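Local structure of GlcNAc Inducible Gene 2, GIG2 (Candida albicans, 6AKZ) at residues 380-385 and 448-453; 48-53 and 279-284; 105-110 and 178-183. The protein binds iron(III) and is probably an oxygenase of the DUF1479 family, which belongs to the cupin clan. All coordinates share one frame; numbering follows the deposited sequence.

Interaction 1. Residues 380-385 and 448-453; sequences TNIQTL and AKIRSI
Apolar packing alone joins segment 380-385, at the start of helix 382-394, to helix segment 448-453, with Ile382 at its centre. Its CD1 lies 4.1 Å from CD1 of Ile450, so the closest approach is between two terminal methyls. A second, looser approach brings CG1 of Ile382 to 4.5 Å from CG2 of Ile453, and here it is the short branch of the partner that is used, while the long branch of Ile453 leads away. Torsions account for the first meeting. In Ile450 the CG1 branch stands anti to the backbone N (chi1 -165°), and chi2 of 58° then bends CD1 to meet Ile382 CD1, although the CA–CB bond itself does not point there. The two isoleucines pass alongside each other with opposite directions, and the pair of contacts buries only 110 Å² in total.

Polar interactions stay outside this patch. Backbone bonds hold each helix separately: Leu385 N to Asn381 O in one, Ile453 N to Lys449 O at 2.9 Å in the other. Asn381 ND2 is engaged by the carbonyls of Phe253 and Pro376, and Arg451 forms a salt bridge with Asp167. Ile382 also touches Ala454 and Ala457, one and two turns beyond Ile450.

With no hydrogen bond or charge pair across the interface, nothing directional fixes the two helices at this point. The chemistry implies cohesion by methyl packing and exclusion of water around buried Ile382 and Ile450.

Interaction 2. Residues 48-53 and 279-284; sequences KEFTEI and KLSMAY
Leu280 gives up the most surface in this contact, and it meets both Phe50 and Glu49. Its CB lies against one end of the phenyl ring, 4.0 Å from Phe50 CE1, and its CD1, equally far from that carbon, approaches the ring obliquely. Phe50 has CG beside its backbone N (chi1 -65°), which brings the ring nearer to helix 278-287 than its CA–CB bond would suggest. Ser281, beside Phe50 CZ, lies about 14 Å from the bound iron, side chain to metal.

Glu49 lies over the same leucine methyl. With CG anti to the backbone N (chi1 175°) the chain extends past Leu280, and CD1 of that leucine sits 3.9 Å from Glu49 CB and 3.6 Å from Glu49 OE2. The carboxylate is thus held at an apolar surface, but its polar needs are met nearby: OE2 is hydrogen-bonded to Ser277 OG, and a water that accepts from Leu280 N at 3.0 Å makes a weak bond to Glu49 OE2. Since Leu280 N belongs to the first turn of its helix, the negative group would probably be favoured there.

The axes of segments 48-53 and 279-284 come within 11.9 Å, their N-to-C directions 129° apart. Trp218 adds a loop contact to Leu280, and earlier in the long helix 32-56 Leu42 touches both Leu280 and Ala283 of helix 278-287.

Interaction 3. Residues 105-110 and 178-183; sequences ELVEFC and IRIREP
Cys110 N donates to Leu106 O at 2.9 Å, a helical bond that places the side chains of Cys110 and Leu106 one turn apart on the same side of helix 96-112, where both reach Ile178. The target of both is one methyl. Ile178 CD1 lies 4.0 Å from Leu106 CB, at the root of the leucine, and also meets both its branches, CD2 at 4.0 Å and CD1 at 4.2 Å, while Cys110 SG approaches the same methyl less closely, at 4.4 Å. Ile178 attains this reach by holding CG1 between its backbone N and carbonyl carbon (chi1 70°), with the chain then extended (chi2 170°) to push CD1 out from the strand toward the helix. The Leu106 and Ile178 side chains meet at a slant.

A second pair lies beside the first. Val107 CG2 touches Ile180 CD1 at 4.1 Å, and these two side chains run at about a right angle to one another. No hydrogen bond crosses between the segments; the interface is wholly apolar, and 175 Å² is buried.

The spacing of Ile178 and Ile180 follows from strand geometry: both CA–CB bonds point to the helix, whereas Arg179 is turned to the other side, where its NH1 and NE are hydrogen-bonded to Ser367 OG and Tyr371 OH. Axes of the two short segments pass 11.0 Å apart at 92°, so residues 105-110 run across strand 178-181. That strand is held in the seven-stranded mixed sheet between strands 127-128 and 367-371, through backbone bonds such as Ile178 with Tyr128 and Arg179 with Val369. Tyr128 touches Cys110 and both isoleucines, and Pro135 of helix 134-140 packs on Leu106, so helix 96-112 covers one face of the sheet next to its outermost strand 127-128.

The three contacts are separate: centres lie 33 to 36 Å apart, and nearest atoms are about 16 Å (1 and 3), 17 Å (1 and 2) and 19 Å (2 and 3) apart. Along the chain, both segments of interaction 3 fall between 48-53 and 279-284 of interaction 2, and interaction 1 follows. No helix is shared. Interactions 1 and 2 lie on opposite sides of the chain's centre. Interaction 2 comes within about 10 Å of an iron ligand, Ser281 to His355, side chain to side chain; the other two lie away from the site. Two contacts join helix to helix and one joins a helix to the mixed sheet, at well-separated points of a protein assigned to the cupin clan.

Interaction 1. Residues 380-385 and 448-453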
loop_
_atom_site.group_PDB
_atom_site.type_symbol
_atom_site.label_atom_id
_atom_site.label_comp_id
_atom_site.label_asym_id
_atom_site.label_seq_id
_atom_site.Cartn_x
_atom_site.Cartn_y
_atom_site.Cartn_z
ATOM N N THR A 380 12.890 -4.743 6.000
ATOM C CA THR A 380 11.810 -5.772 5.867
ATOM C C THR A 380 11.560 -6.112 4.383
ATOM O O THR A 380 10.656 -6.876 4.137
ATOM C CB THR A 380 10.502 -5.399 6.593
ATOM O OG1 THR A 380 9.920 -4.202 6.022
ATOM C CG2 THR A 380 10.725 -5.147 8.108
ATOM N N ASN A 381 12.271 -5.448 3.448
ATOM C CA ASN A 381 12.184 -5.676 2.025
ATOM C C ASN A 381 13.378 -6.456 1.458
ATOM O O ASN A 381 13.443 -6.696 0.261
ATOM C CB ASN A 381 11.951 -4.379 1.265
ATOM C CG ASN A 381 10.481 -4.010 1.254
ATOM O OD1 ASN A 381 9.634 -4.932 1.333
ATOM N ND2 ASN A 381 10.141 -2.722 1.291
ATOM N N ILE A 382 14.322 -6.829 2.295
ATOM C CA ILE A 382 15.455 -7.621 1.763
ATOM C C ILE A 382 14.953 -8.992 1.279
ATOM O O ILE A 382 15.400 -9.511 0.222
ATOM C CB ILE A 382 16.579 -7.728 2.792
ATOM C CG1 ILE A 382 17.117 -6.342 3.153
ATOM C CG2 ILE A 382 17.653 -8.646 2.258
ATOM C CD1 ILE A 382 17.746 -5.569 2.027
ATOM N N GLN A 383 13.973 -9.563 1.965
ATOM C CA GLN A 383 13.439 -10.866 1.454
ATOM C C GLN A 383 12.744 -10.716 0.116
ATOM O O GLN A 383 12.846 -11.557 -0.740
ATOM C CB GLN A 383 12.475 -11.470 2.469
ATOM C CG GLN A 383 13.182 -11.958 3.697
ATOM C CD GLN A 383 14.010 -13.228 3.511
ATOM O OE1 GLN A 383 14.146 -13.797 2.397
ATOM N NE2 GLN A 383 14.581 -13.691 4.623
ATOM N N THR A 384 12.098 -9.592 -0.076
ATOM C CA THR A 384 11.476 -9.264 -1.324
ATOM C C THR A 384 12.517 -9.121 -2.435
ATOM O O THR A 384 12.314 -9.687 -3.491
ATOM C CB THR A 384 10.599 -7.969 -1.233
ATOM O OG1 THR A 384 9.493 -8.284 -0.394
ATOM C CG2 THR A 384 10.117 -7.494 -2.579
ATOM N N LEU A 385 13.619 -8.454 -2.146
ATOM C CA LEU A 385 14.664 -8.210 -3.114
ATOM C C LEU A 385 15.133 -9.659 -3.601
ATOM O O LEU A 385 15.325 -9.876 -4.769
ATOM C CB LEU A 385 15.813 -7.523 -2.427
ATOM C CG LEU A 385 17.053 -7.232 -3.251
ATOM C CD1 LEU A 385 16.784 -6.326 -4.386
ATOM C CD2 LEU A 385 18.102 -6.680 -2.283
ATOM N N ALA A 448 23.417 4.066 3.706
ATOM C CA ALA A 448 24.622 3.250 3.443
ATOM C C ALA A 448 24.524 1.853 4.043
ATOM O O ALA A 448 24.862 0.838 3.388
ATOM C CB ALA A 448 25.895 3.915 3.926
ATOM N N LYS A 449 24.011 1.744 5.247
ATOM C CA LYS A 449 23.950 0.472 5.894
ATOM C C LYS A 449 22.985 -0.481 5.198
ATOM O O LYS A 449 23.302 -1.668 5.015
ATOM C CB LYS A 449 23.579 0.627 7.342
ATOM C CG LYS A 449 24.652 1.363 8.169
ATOM C CD LYS A 449 24.043 1.711 9.524
ATOM C CE LYS A 449 25.062 2.461 10.376
ATOM N NZ LYS A 449 24.416 3.170 11.485
ATOM N N ILE A 450 21.791 0.014 4.818
ATOM C CA ILE A 450 20.826 -0.921 4.152
ATOM C C ILE A 450 21.365 -1.413 2.812
ATOM O O ILE A 450 21.148 -2.580 2.418
ATOM C CB ILE A 450 19.396 -0.338 4.115
ATOM C CG1 ILE A 450 18.383 -1.424 3.786
ATOM C CG2 ILE A 450 19.348 0.853 3.094
ATOM C CD1 ILE A 450 18.358 -2.606 4.740
ATOM N N ARG A 451 22.081 -0.559 2.098
ATOM C CA ARG A 451 22.666 -0.961 0.876
ATOM C C ARG A 451 23.685 -2.056 1.112
ATOM O O ARG A 451 23.709 -3.029 0.389
ATOM C CB ARG A 451 23.260 0.208 0.118
ATOM C CG ARG A 451 22.263 1.119 -0.499
ATOM C CD ARG A 451 22.900 2.215 -1.317
ATOM N NE ARG A 451 21.882 3.187 -1.729
ATOM C CZ ARG A 451 21.997 4.091 -2.674
ATOM N NH1 ARG A 451 23.136 4.255 -3.357
ATOM N NH2 ARG A 451 20.937 4.890 -2.923
ATOM N N SER A 452 24.515 -1.912 2.128
ATOM C CA SER A 452 25.467 -2.950 2.451
ATOM C C SER A 452 24.799 -4.267 2.820
ATOM O O SER A 452 25.237 -5.360 2.371
ATOM C CB SER A 452 26.419 -2.496 3.559
ATOM O OG SER A 452 27.281 -3.600 3.919
ATOM N N ILE A 453 23.768 -4.185 3.650
ATOM C CA ILE A 453 23.058 -5.391 4.098
ATOM C C ILE A 453 22.427 -6.105 2.873
ATOM O O ILE A 453 22.551 -7.350 2.722
ATOM C CB ILE A 453 22.036 -5.012 5.126
ATOM C CG1 ILE A 453 22.750 -4.590 6.430
ATOM C CG2 ILE A 453 21.022 -6.157 5.355
ATOM C CD1 ILE A 453 21.853 -3.807 7.386
#

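Interaction 2. Residues 48-53 and 279-284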
loop_
_atom_site.group_PDB
_atom_site.type_symbol
_atom_site.label_atom_id
_atom_site.label_comp_id
_atom_site.label_asym_id
_atom_site.label_seq_id
_atom_site.Cartn_x
_atom_site.Cartn_y
_atom_site.Cartn_z
ATOM N N LYS A 48 -17.835 16.830 9.568
ATOM C CA LYS A 48 -17.598 17.981 8.750
ATOM C C LYS A 48 -16.843 17.642 7.448
ATOM O O LYS A 48 -17.312 17.992 6.357
ATOM C CB LYS A 48 -16.815 19.065 9.466
ATOM C CG LYS A 48 -17.553 19.810 10.556
ATOM C CD LYS A 48 -16.622 20.675 11.428
ATOM C CE LYS A 48 -15.539 21.435 10.665
ATOM N NZ LYS A 48 -16.093 22.434 9.690
ATOM N N GLU A 49 -15.735 16.895 7.555
ATOM C CA GLU A 49 -14.819 16.776 6.410
ATOM C C GLU A 49 -15.406 15.725 5.468
ATOM O O GLU A 49 -15.310 15.898 4.245
ATOM C CB GLU A 49 -13.431 16.359 6.841
ATOM C CG GLU A 49 -12.478 16.103 5.659
ATOM C CD GLU A 49 -10.997 15.978 5.998
ATOM O OE1 GLU A 49 -10.435 16.971 6.519
ATOM O OE2 GLU A 49 -10.359 14.911 5.705
ATOM N N PHE A 50 -16.019 14.667 5.993
ATOM C CA PHE A 50 -16.491 13.564 5.106
ATOM C C PHE A 50 -17.772 13.999 4.399
ATOM O O PHE A 50 -18.003 13.584 3.269
ATOM C CB PHE A 50 -16.669 12.184 5.733
ATOM C CG PHE A 50 -15.399 11.529 6.230
ATOM C CD1 PHE A 50 -14.138 12.162 6.178
ATOM C CD2 PHE A 50 -15.478 10.246 6.747
ATOM C CE1 PHE A 50 -13.003 11.538 6.676
ATOM C CE2 PHE A 50 -14.329 9.600 7.185
ATOM C CZ PHE A 50 -13.093 10.273 7.176
ATOM N N THR A 51 -18.548 14.882 5.042
ATOM C CA THR A 51 -19.618 15.549 4.367
ATOM C C THR A 51 -19.102 16.327 3.177
ATOM O O THR A 51 -19.731 16.242 2.094
ATOM C CB THR A 51 -20.417 16.417 5.350
ATOM O OG1 THR A 51 -21.073 15.585 6.298
ATOM C CG2 THR A 51 -21.470 17.291 4.635
ATOM N N GLU A 52 -18.065 17.156 3.356
ATOM C CA GLU A 52 -17.527 17.944 2.258
ATOM C C GLU A 52 -17.078 17.009 1.121
ATOM O O GLU A 52 -17.376 17.224 0.002
ATOM C CB GLU A 52 -16.426 18.880 2.740
ATOM C CG GLU A 52 -15.744 19.621 1.634
ATOM C CD GLU A 52 -14.615 20.572 2.048
ATOM O OE1 GLU A 52 -14.958 21.537 2.762
ATOM O OE2 GLU A 52 -13.432 20.502 1.523
ATOM N N ILE A 53 -16.458 15.887 1.461
ATOM C CA ILE A 53 -15.964 14.979 0.442
ATOM C C ILE A 53 -17.119 14.474 -0.387
ATOM O O ILE A 53 -17.087 14.473 -1.605
ATOM C CB ILE A 53 -15.190 13.786 1.020
ATOM C CG1 ILE A 53 -13.906 14.285 1.623
ATOM C CG2 ILE A 53 -14.995 12.725 -0.087
ATOM C CD1 ILE A 53 -13.102 13.198 2.348
ATOM N N LYS A 279 -5.362 10.990 7.663
ATOM C CA LYS A 279 -5.277 11.143 9.077
ATOM C C LYS A 279 -6.580 10.836 9.763
ATOM O O LYS A 279 -6.561 10.093 10.762
ATOM C CB LYS A 279 -4.812 12.542 9.480
ATOM C CG LYS A 279 -4.471 12.742 10.940
ATOM C CD LYS A 279 -4.285 14.240 11.218
ATOM C CE LYS A 279 -2.959 14.755 10.735
ATOM N NZ LYS A 279 -2.918 16.228 10.865
ATOM N N LEU A 280 -7.688 11.398 9.325
ATOM C CA LEU A 280 -8.961 11.098 9.989
ATOM C C LEU A 280 -9.312 9.636 9.895
ATOM O O LEU A 280 -9.843 9.029 10.857
ATOM C CB LEU A 280 -10.089 11.963 9.424
ATOM C CG LEU A 280 -10.023 13.425 9.702
ATOM C CD1 LEU A 280 -11.195 14.156 9.117
ATOM C CD2 LEU A 280 -9.902 13.728 11.166
ATOM N N SER A 281 -9.066 9.042 8.724
ATOM C CA SER A 281 -9.274 7.625 8.554
ATOM C C SER A 281 -8.557 6.738 9.603
ATOM O O SER A 281 -9.162 5.867 10.216
ATOM C CB SER A 281 -8.946 7.154 7.152
ATOM O OG SER A 281 -9.905 7.566 6.166
ATOM N N MET A 282 -7.268 6.924 9.735
ATOM C CA MET A 282 -6.511 6.106 10.637
ATOM C C MET A 282 -6.751 6.420 12.130
ATOM O O MET A 282 -6.646 5.554 12.957
ATOM C CB MET A 282 -5.019 6.103 10.287
ATOM C CG MET A 282 -4.684 5.432 8.957
ATOM S SD MET A 282 -5.371 3.781 8.780
ATOM C CE MET A 282 -4.666 2.877 10.149
ATOM N N ALA A 283 -7.090 7.639 12.448
ATOM C CA ALA A 283 -7.446 7.983 13.836
ATOM C C ALA A 283 -8.679 7.157 14.143
ATOM O O ALA A 283 -8.774 6.561 15.180
ATOM C CB ALA A 283 -7.688 9.470 13.964
ATOM N N TYR A 284 -9.631 7.090 13.245
ATOM C CA TYR A 284 -10.892 6.405 13.502
ATOM C C TYR A 284 -10.705 4.900 13.569
ATOM O O TYR A 284 -11.143 4.230 14.527
ATOM C CB TYR A 284 -11.870 6.731 12.375
ATOM C CG TYR A 284 -13.240 6.119 12.558
ATOM C CD1 TYR A 284 -14.246 6.736 13.331
ATOM C CD2 TYR A 284 -13.541 4.904 11.935
ATOM C CE1 TYR A 284 -15.511 6.135 13.457
ATOM C CE2 TYR A 284 -14.796 4.324 12.065
ATOM C CZ TYR A 284 -15.771 4.945 12.797
ATOM O OH TYR A 284 -17.008 4.311 12.877
HETATM O O HOH W 1 -7.586 13.441 7.162
#

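Interaction 3. Residues 105-110 and 178-183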
loop_
_atom_site.group_PDB
_atom_site.type_symbol
_atom_site.label_atom_id
_atom_site.label_comp_id
_atom_site.label_asym_id
_atom_site.label_seq_id
_atom_site.Cartn_x
_atom_site.Cartn_y
_atom_site.Cartn_z
ATOM N N GLU A 105 0.373 -6.397 -26.190
ATOM C CA GLU A 105 1.357 -7.418 -25.847
ATOM C C GLU A 105 0.992 -8.221 -24.620
ATOM O O GLU A 105 1.209 -9.423 -24.642
ATOM C CB GLU A 105 2.750 -6.832 -25.621
ATOM C CG GLU A 105 3.314 -6.203 -26.884
ATOM C CD GLU A 105 4.681 -5.486 -26.701
ATOM O OE1 GLU A 105 4.959 -4.769 -25.683
ATOM O OE2 GLU A 105 5.453 -5.539 -27.679
ATOM N N LEU A 106 0.431 -7.582 -23.589
ATOM C CA LEU A 106 -0.055 -8.372 -22.419
ATOM C C LEU A 106 -1.155 -9.369 -22.769
ATOM O O LEU A 106 -1.229 -10.481 -22.230
ATOM C CB LEU A 106 -0.536 -7.486 -21.275
ATOM C CG LEU A 106 0.580 -6.668 -20.602
ATOM C CD1 LEU A 106 0.062 -5.427 -19.869
ATOM C CD2 LEU A 106 1.331 -7.551 -19.651
ATOM N N VAL A 107 -2.094 -8.905 -23.586
ATOM C CA VAL A 107 -3.248 -9.743 -23.935
ATOM C C VAL A 107 -2.706 -10.907 -24.759
ATOM O O VAL A 107 -3.089 -12.053 -24.532
ATOM C CB VAL A 107 -4.263 -8.955 -24.745
ATOM C CG1 VAL A 107 -5.325 -9.812 -25.419
ATOM C CG2 VAL A 107 -4.930 -7.918 -23.867
ATOM N N GLU A 108 -1.860 -10.605 -25.746
ATOM C CA GLU A 108 -1.202 -11.707 -26.510
ATOM C C GLU A 108 -0.491 -12.730 -25.631
ATOM O O GLU A 108 -0.529 -13.953 -25.899
ATOM C CB GLU A 108 -0.235 -11.148 -27.508
ATOM C CG GLU A 108 0.553 -12.216 -28.280
ATOM C CD GLU A 108 1.404 -11.602 -29.374
ATOM O OE1 GLU A 108 0.853 -10.690 -30.068
ATOM O OE2 GLU A 108 2.591 -12.036 -29.531
ATOM N N PHE A 109 0.279 -12.229 -24.663
ATOM C CA PHE A 109 0.954 -13.112 -23.765
ATOM C C PHE A 109 -0.069 -13.942 -23.052
ATOM O O PHE A 109 0.086 -15.136 -22.964
ATOM C CB PHE A 109 1.789 -12.303 -22.702
ATOM C CG PHE A 109 2.576 -13.186 -21.766
ATOM C CD1 PHE A 109 1.976 -13.801 -20.676
ATOM C CD2 PHE A 109 3.940 -13.401 -21.992
ATOM C CE1 PHE A 109 2.707 -14.582 -19.824
ATOM C CE2 PHE A 109 4.666 -14.220 -21.142
ATOM C CZ PHE A 109 4.030 -14.826 -20.073
ATOM N N CYS A 110 -1.105 -13.341 -22.511
ATOM C CA CYS A 110 -2.089 -14.137 -21.730
ATOM C C CYS A 110 -2.772 -15.217 -22.619
ATOM O O CYS A 110 -2.906 -16.372 -22.219
ATOM C CB CYS A 110 -3.092 -13.270 -21.038
ATOM S SG CYS A 110 -2.233 -12.265 -19.719
ATOM N N ILE A 178 -1.611 -8.082 -13.298
ATOM C CA ILE A 178 -2.412 -7.165 -14.048
ATOM C C ILE A 178 -3.917 -7.489 -13.846
ATOM O O ILE A 178 -4.302 -8.578 -13.464
ATOM C CB ILE A 178 -1.977 -7.136 -15.514
ATOM C CG1 ILE A 178 -2.317 -8.409 -16.236
ATOM C CG2 ILE A 178 -0.444 -6.863 -15.629
ATOM C CD1 ILE A 178 -2.124 -8.319 -17.752
ATOM N N ARG A 179 -4.744 -6.470 -14.063
ATOM C CA ARG A 179 -6.181 -6.616 -14.090
ATOM C C ARG A 179 -6.700 -6.162 -15.447
ATOM O O ARG A 179 -6.273 -5.135 -16.007
ATOM C CB ARG A 179 -6.819 -5.822 -12.968
ATOM C CG ARG A 179 -8.316 -5.643 -13.220
ATOM C CD ARG A 179 -8.986 -4.975 -12.066
ATOM N NE ARG A 179 -8.523 -3.615 -11.673
ATOM C CZ ARG A 179 -8.797 -2.454 -12.266
ATOM N NH1 ARG A 179 -9.360 -2.409 -13.467
ATOM N NH2 ARG A 179 -8.493 -1.299 -11.632
ATOM N N ILE A 180 -7.547 -6.991 -16.065
ATOM C CA ILE A 180 -8.237 -6.571 -17.271
ATOM C C ILE A 180 -9.696 -6.924 -17.014
ATOM O O ILE A 180 -10.052 -8.109 -17.094
ATOM C CB ILE A 180 -7.742 -7.316 -18.534
ATOM C CG1 ILE A 180 -6.247 -7.076 -18.733
ATOM C CG2 ILE A 180 -8.454 -6.812 -19.782
ATOM C CD1 ILE A 180 -5.625 -7.901 -19.841
ATOM N N ARG A 181 -10.492 -5.927 -16.588
ATOM C CA ARG A 181 -11.854 -6.116 -16.122
ATOM C C ARG A 181 -12.828 -5.754 -17.248
ATOM O O ARG A 181 -12.870 -4.637 -17.721
ATOM C CB ARG A 181 -12.160 -5.295 -14.922
ATOM C CG ARG A 181 -13.568 -5.520 -14.323
ATOM C CD ARG A 181 -13.638 -4.859 -12.989
ATOM N NE ARG A 181 -14.989 -4.902 -12.452
ATOM C CZ ARG A 181 -15.386 -4.266 -11.363
ATOM N NH1 ARG A 181 -14.561 -3.491 -10.666
ATOM N NH2 ARG A 181 -16.630 -4.414 -10.947
ATOM N N GLU A 182 -13.532 -6.776 -17.753
ATOM C CA GLU A 182 -14.573 -6.544 -18.770
ATOM C C GLU A 182 -15.825 -5.894 -18.141
ATOM O O GLU A 182 -16.171 -6.175 -16.989
ATOM C CB GLU A 182 -14.949 -7.856 -19.494
ATOM C CG GLU A 182 -13.821 -8.380 -20.377
ATOM C CD GLU A 182 -13.443 -7.463 -21.517
ATOM O OE1 GLU A 182 -14.337 -6.868 -22.151
ATOM O OE2 GLU A 182 -12.238 -7.281 -21.790
ATOM N N PRO A 183 -16.584 -5.135 -18.962
ATOM C CA PRO A 183 -17.874 -4.653 -18.456
ATOM C C PRO A 183 -18.758 -5.771 -18.046
ATOM O O PRO A 183 -18.742 -6.856 -18.681
ATOM C CB PRO A 183 -18.467 -3.923 -19.647
ATOM C CG PRO A 183 -17.281 -3.439 -20.438
ATOM C CD PRO A 183 -16.233 -4.524 -20.241
#